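HTH-type transcriptional regulator cbl (Escherichia coli K12, PDB 2FYI) is a LysR-family DNA-binding transcription factor that may act as an accessory regulator of the cys regulon, represented here by its cofactor-binding domain. Local coordinates at residues A64-A69 against L193-G198. Numbering follows the deposited sequence.
Sequences ADIGIA and LGLKRG
Gly67 and Gly194 form an antiparallel hydrogen-bonded pair in which each residue gives its amide and takes the other's. The bond from Gly194 N to Gly67 O is 2.8 Å long, nearly straight, and lies in the carbonyl plane. Its counterpart, from Gly67 N to Gly194 O, is longer at 3.1 Å; it is just as straight at hydrogen (171°), but the donor sits above the carbonyl plane. Each of the two acceptors also takes a CA-H...O contact, Gly194 O from Ile66 CA and Gly67 O from Leu193 CA. Toward Asp65 and Lys196 the strands splay, and a water bridges the gap, donating to Asp65 O over 2.7 Å and accepting from Lys196 N over 2.9 Å. Strand 66-69 lies between strand 14-20, its parallel neighbour, and strand 189-196, which returns antiparallel to it, within one lobe of the LysR cofactor-binding domain, which has the periplasmic-binding-protein type 2 fold. The edges turned away from each other are bonded too: Ile66 and Ile68 pair through their backbones with Ala19, and Leu193 with Phe82. The Asp65 carboxylate accepts from Thr17 N through OD2. Ile68 and Leu193 lie side by side on one face of the sheet, Ile68 CG1 3.8 Å from Leu193 CD2. Ile66 and Leu195 run alongside each other, with Ile66 CG1 and Leu195 CG both anti to their carbonyl carbons (chi1 -54° and -57°), so both point the same way; Leu195 CD2 touches Ile66 CG1 at 3.9 Å and rests against Asp65 O, and helix 203-212 packs on both residues through Val205, Trp206, Phe208 and Leu209.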
loop_
_atom_site.group_PDB
_atom_site.type_symbol
_atom_site.label_atom_id
_atom_site.label_comp_id
_atom_site.label_asym_id
_atom_site.label_seq_id
_atom_site.Cartn_x
_atom_site.Cartn_y
_atom_site.Cartn_z
ATOM N N ALA A 64 -11.110 -10.940 -12.541
ATOM C CA ALA A 64 -9.692 -11.053 -12.830
ATOM C C ALA A 64 -9.428 -12.422 -13.402
ATOM O O ALA A 64 -10.094 -13.374 -13.052
ATOM C CB ALA A 64 -8.889 -10.841 -11.588
ATOM N N ASP A 65 -8.438 -12.515 -14.271
ATOM C CA ASP A 65 -8.040 -13.765 -14.863
ATOM C C ASP A 65 -7.083 -14.560 -13.947
ATOM O O ASP A 65 -7.300 -15.736 -13.711
ATOM C CB ASP A 65 -7.438 -13.488 -16.253
ATOM C CG ASP A 65 -8.367 -12.595 -17.159
ATOM O OD1 ASP A 65 -9.582 -12.904 -17.306
ATOM O OD2 ASP A 65 -7.891 -11.591 -17.768
ATOM N N ILE A 66 -6.043 -13.908 -13.424
ATOM C CA ILE A 66 -5.048 -14.540 -12.546
ATOM C C ILE A 66 -4.932 -13.793 -11.218
ATOM O O ILE A 66 -4.910 -12.562 -11.207
ATOM C CB ILE A 66 -3.653 -14.514 -13.197
ATOM C CG1 ILE A 66 -3.719 -15.131 -14.580
ATOM C CG2 ILE A 66 -2.658 -15.281 -12.388
ATOM C CD1 ILE A 66 -2.559 -14.788 -15.408
ATOM N N GLY A 67 -4.858 -14.529 -10.106
ATOM C CA GLY A 67 -4.672 -13.917 -8.802
ATOM C C GLY A 67 -3.295 -14.275 -8.283
ATOM O O GLY A 67 -2.860 -15.424 -8.417
ATOM N N ILE A 68 -2.596 -13.302 -7.700
ATOM C CA ILE A 68 -1.254 -13.570 -7.167
ATOM C C ILE A 68 -1.087 -13.001 -5.777
ATOM O O ILE A 68 -1.165 -11.775 -5.573
ATOM C CB ILE A 68 -0.159 -12.980 -8.060
ATOM C CG1 ILE A 68 -0.200 -13.639 -9.446
ATOM C CG2 ILE A 68 1.187 -13.164 -7.418
ATOM C CD1 ILE A 68 0.171 -12.702 -10.596
ATOM N N ALA A 69 -0.865 -13.897 -4.816
ATOM C CA ALA A 69 -0.732 -13.505 -3.410
ATOM C C ALA A 69 -0.064 -14.613 -2.614
ATOM O O ALA A 69 0.100 -15.738 -3.109
ATOM C CB ALA A 69 -2.075 -13.187 -2.829
ATOM N N LEU A 193 -0.009 -18.561 -7.624
ATOM C CA LEU A 193 -0.668 -18.125 -8.808
ATOM C C LEU A 193 -1.969 -18.910 -8.805
ATOM O O LEU A 193 -1.944 -20.151 -8.793
ATOM C CB LEU A 193 0.161 -18.564 -9.978
ATOM C CG LEU A 193 1.564 -17.981 -10.000
ATOM C CD1 LEU A 193 2.537 -19.003 -10.561
ATOM C CD2 LEU A 193 1.565 -16.670 -10.807
ATOM N N GLY A 194 -3.098 -18.201 -8.787
ATOM C CA GLY A 194 -4.398 -18.853 -8.768
ATOM C C GLY A 194 -5.254 -18.581 -9.997
ATOM O O GLY A 194 -5.151 -17.525 -10.620
ATOM N N LEU A 195 -6.095 -19.543 -10.355
ATOM C CA LEU A 195 -7.101 -19.350 -11.402
ATOM C C LEU A 195 -8.406 -19.877 -10.856
ATOM O O LEU A 195 -8.404 -20.724 -9.932
ATOM C CB LEU A 195 -6.757 -20.169 -12.654
ATOM C CG LEU A 195 -5.397 -19.901 -13.266
ATOM C CD1 LEU A 195 -4.971 -20.986 -14.210
ATOM C CD2 LEU A 195 -5.507 -18.578 -13.965
ATOM N N LYS A 196 -9.514 -19.414 -11.433
ATOM C CA LYS A 196 -10.814 -19.989 -11.106
ATOM C C LYS A 196 -10.903 -21.439 -11.575
ATOM O O LYS A 196 -10.557 -21.766 -12.718
ATOM C CB LYS A 196 -11.911 -19.166 -11.744
ATOM C CG LYS A 196 -13.319 -19.599 -11.440
ATOM C CD LYS A 196 -14.210 -18.581 -12.126
ATOM C CE LYS A 196 -15.588 -19.112 -12.415
ATOM N NZ LYS A 196 -16.389 -18.998 -11.195
ATOM N N ARG A 197 -11.352 -22.314 -10.690
ATOM C CA ARG A 197 -11.423 -23.739 -11.021
ATOM C C ARG A 197 -12.499 -24.043 -12.057
ATOM O O ARG A 197 -13.559 -23.425 -12.054
ATOM C CB ARG A 197 -11.680 -24.531 -9.757
ATOM C CG ARG A 197 -11.806 -25.986 -9.934
ATOM C CD ARG A 197 -12.104 -26.554 -8.589
ATOM N NE ARG A 197 -10.922 -26.485 -7.737
ATOM C CZ ARG A 197 -9.924 -27.369 -7.803
ATOM N NH1 ARG A 197 -9.988 -28.376 -8.693
ATOM N NH2 ARG A 197 -8.874 -27.262 -6.990
ATOM N N GLY A 198 -12.220 -24.988 -12.950
ATOM C CA GLY A 198 -13.128 -25.299 -14.053
ATOM C C GLY A 198 -13.330 -24.172 -15.068
ATOM O O GLY A 198 -14.183 -24.261 -15.938
HETATM O O HOH W 1 -9.425 -17.378 -13.475
#